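Local coordinates for BH1974 protein (Bacillus halodurans, PDB 3ON5) that probably helps mature molybdenum-containing hydroxylases such as xanthine dehydrogenase, as its XdhC/CoxI family relatives do, at residues Lys141-Val146 / Phe160-Ser165. Sequence-based numbering, arbitrary orientation.
Sequences KSVFHV and FILDES
The carbonyl oxygen of F144 is met twice from the neighbouring strand: I161 N donates a nearly straight hydrogen bond of 2.7 Å to F144 O, and the alpha C-H of F160 leans on the same oxygen. F144 N answers with a 2.8 Å bond to I161 O, making F144 and I161 a hydrogen-bonded antiparallel pair, while H145 and F160 form the adjoining non-hydrogen-bonded pair. Both lie in the beta hairpin of strands 143-149 and 155-161, the two middle strands of a four-stranded antiparallel sheet in the BH1974-like central domain.

On the face shared by H145 and F160, the two rings form an offset stack, centroids 4.3 Å apart and planes only 12° from parallel. H145 ND1 sits over the rim of the phenyl face. A chi1 of -180° sends CG of H145 opposite the backbone N and lays the imidazole beside F160; ND1 is also hydrogen-bonded to the carbonyl of A159, which limits its rotation. V143 CG1 packs against F160 CB at 3.6 Å, while helix 124-139 covers this face, reaching the phenyl ring through H129 and V133. Were F160 an alanine, the imidazole would probably lose its stacking partner and a gap would open toward that helix.

The opposite face, under helix 176-181, is aliphatic and aromatic: F144 CD1 meets I161 CD1 at 3.7 Å, V146 CG1 touches the same methyl, and I180 packs on all three residues. Branched and aromatic residues suit such a buried sheet surface. Beyond the paired residues, L162 CD2 packs beside V143 CG2 and K141 CG. The lysine chain bends at chi2 and chi4, bringing K141 NZ within 2.8 Å of S142 O and, weakly, to L162 O. One face is thus apolar, the other stacks a polar imidazole on a phenyl ring, and at the hairpin's open end one ammonium group holds S142 O firmly and L162 O only weakly.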
loop_
_atom_site.group_PDB
_atom_site.type_symbol
_atom_site.label_atom_id
_atom_site.label_comp_id
_atom_site.label_asym_id
_atom_site.label_seq_id
_atom_site.Cartn_x
_atom_site.Cartn_y
_atom_site.Cartn_z
ATOM N N LYS A 141 -35.800 15.341 1.554
ATOM C CA LYS A 141 -36.714 14.980 2.645
ATOM C C LYS A 141 -35.974 14.149 3.738
ATOM O O LYS A 141 -35.297 13.186 3.411
ATOM C CB LYS A 141 -37.921 14.191 2.076
ATOM C CG LYS A 141 -38.954 13.659 3.092
ATOM C CD LYS A 141 -39.920 14.718 3.652
ATOM C CE LYS A 141 -40.696 14.258 4.873
ATOM N NZ LYS A 141 -39.848 14.207 6.103
ATOM N N SER A 142 -36.091 14.547 5.023
ATOM C CA SER A 142 -35.539 13.825 6.180
ATOM C C SER A 142 -36.390 12.564 6.472
ATOM O O SER A 142 -37.573 12.515 6.094
ATOM C CB SER A 142 -35.482 14.725 7.418
ATOM O OG SER A 142 -34.668 15.874 7.252
ATOM N N VAL A 143 -35.798 11.549 7.132
ATOM C CA VAL A 143 -36.489 10.291 7.444
ATOM C C VAL A 143 -36.316 9.970 8.941
ATOM O O VAL A 143 -35.195 9.952 9.436
ATOM C CB VAL A 143 -35.976 9.122 6.545
ATOM C CG1 VAL A 143 -36.666 7.799 6.887
ATOM C CG2 VAL A 143 -36.125 9.441 5.059
ATOM N N PHE A 144 -37.415 9.703 9.644
ATOM C CA PHE A 144 -37.352 9.369 11.062
ATOM C C PHE A 144 -37.312 7.862 11.224
ATOM O O PHE A 144 -38.273 7.166 10.896
ATOM C CB PHE A 144 -38.534 9.976 11.843
ATOM C CG PHE A 144 -38.365 9.904 13.341
ATOM C CD1 PHE A 144 -38.735 8.766 14.049
ATOM C CD2 PHE A 144 -37.856 10.980 14.050
ATOM C CE1 PHE A 144 -38.570 8.699 15.436
ATOM C CE2 PHE A 144 -37.704 10.916 15.440
ATOM C CZ PHE A 144 -38.068 9.780 16.124
ATOM N N HIS A 145 -36.215 7.361 11.756
ATOM C CA HIS A 145 -36.033 5.932 11.949
ATOM C C HIS A 145 -36.247 5.549 13.399
ATOM O O HIS A 145 -35.819 6.269 14.295
ATOM C CB HIS A 145 -34.630 5.524 11.487
ATOM C CG HIS A 145 -34.326 4.064 11.635
ATOM N ND1 HIS A 145 -35.169 3.097 11.122
ATOM C CD2 HIS A 145 -33.234 3.458 12.153
ATOM C CE1 HIS A 145 -34.585 1.942 11.377
ATOM N NE2 HIS A 145 -33.419 2.111 11.992
ATOM N N VAL A 146 -36.898 4.399 13.622
ATOM C CA VAL A 146 -37.158 3.862 14.951
ATOM C C VAL A 146 -36.957 2.339 14.925
ATOM O O VAL A 146 -37.383 1.671 13.983
ATOM C CB VAL A 146 -38.572 4.252 15.486
ATOM C CG1 VAL A 146 -39.709 3.776 14.570
ATOM C CG2 VAL A 146 -38.787 3.773 16.927
ATOM N N PHE A 160 -39.252 3.482 9.030
ATOM C CA PHE A 160 -38.731 4.718 8.464
ATOM C C PHE A 160 -39.925 5.614 8.204
ATOM O O PHE A 160 -40.707 5.333 7.298
ATOM C CB PHE A 160 -37.898 4.440 7.209
ATOM C CG PHE A 160 -36.728 3.518 7.440
ATOM C CD1 PHE A 160 -35.495 4.020 7.856
ATOM C CD2 PHE A 160 -36.849 2.147 7.223
ATOM C CE1 PHE A 160 -34.403 3.168 8.038
ATOM C CE2 PHE A 160 -35.766 1.290 7.442
ATOM C CZ PHE A 160 -34.552 1.805 7.850
ATOM N N ILE A 161 -40.117 6.630 9.062
ATOM C CA ILE A 161 -41.257 7.551 9.048
ATOM C C ILE A 161 -40.944 8.832 8.232
ATOM O O ILE A 161 -39.883 9.439 8.395
ATOM C CB ILE A 161 -41.617 7.904 10.529
ATOM C CG1 ILE A 161 -41.852 6.618 11.378
ATOM C CG2 ILE A 161 -42.807 8.885 10.616
ATOM C CD1 ILE A 161 -41.668 6.769 12.871
ATOM N N LEU A 162 -41.900 9.242 7.385
ATOM C CA LEU A 162 -41.839 10.467 6.572
ATOM C C LEU A 162 -42.877 11.486 7.088
ATOM O O LEU A 162 -42.618 12.690 7.102
ATOM C CB LEU A 162 -42.063 10.151 5.085
ATOM C CG LEU A 162 -40.979 9.331 4.389
ATOM C CD1 LEU A 162 -41.546 8.593 3.200
ATOM C CD2 LEU A 162 -39.768 10.194 4.018
ATOM N N ASP A 163 -44.032 10.981 7.556
ATOM C CA ASP A 163 -45.118 11.745 8.165
ATOM C C ASP A 163 -45.901 10.805 9.110
ATOM O O ASP A 163 -45.671 9.589 9.073
ATOM C CB ASP A 163 -46.018 12.382 7.090
ATOM C CG ASP A 163 -46.832 13.577 7.570
ATOM O OD1 ASP A 163 -47.182 13.622 8.780
ATOM O OD2 ASP A 163 -47.127 14.464 6.740
ATOM N N GLU A 164 -46.821 11.355 9.946
ATOM C CA GLU A 164 -47.615 10.596 10.928
ATOM C C GLU A 164 -48.203 9.301 10.309
ATOM O O GLU A 164 -48.195 8.264 10.979
ATOM C CB GLU A 164 -48.753 11.456 11.523
ATOM C CG GLU A 164 -49.445 10.859 12.746
ATOM N N SER A 165 -48.653 9.346 9.031
ATOM C CA SER A 165 -49.253 8.171 8.403
ATOM C C SER A 165 -48.296 7.450 7.441
ATOM O O SER A 165 -48.404 6.230 7.313
ATOM C CB SER A 165 -50.509 8.571 7.639
#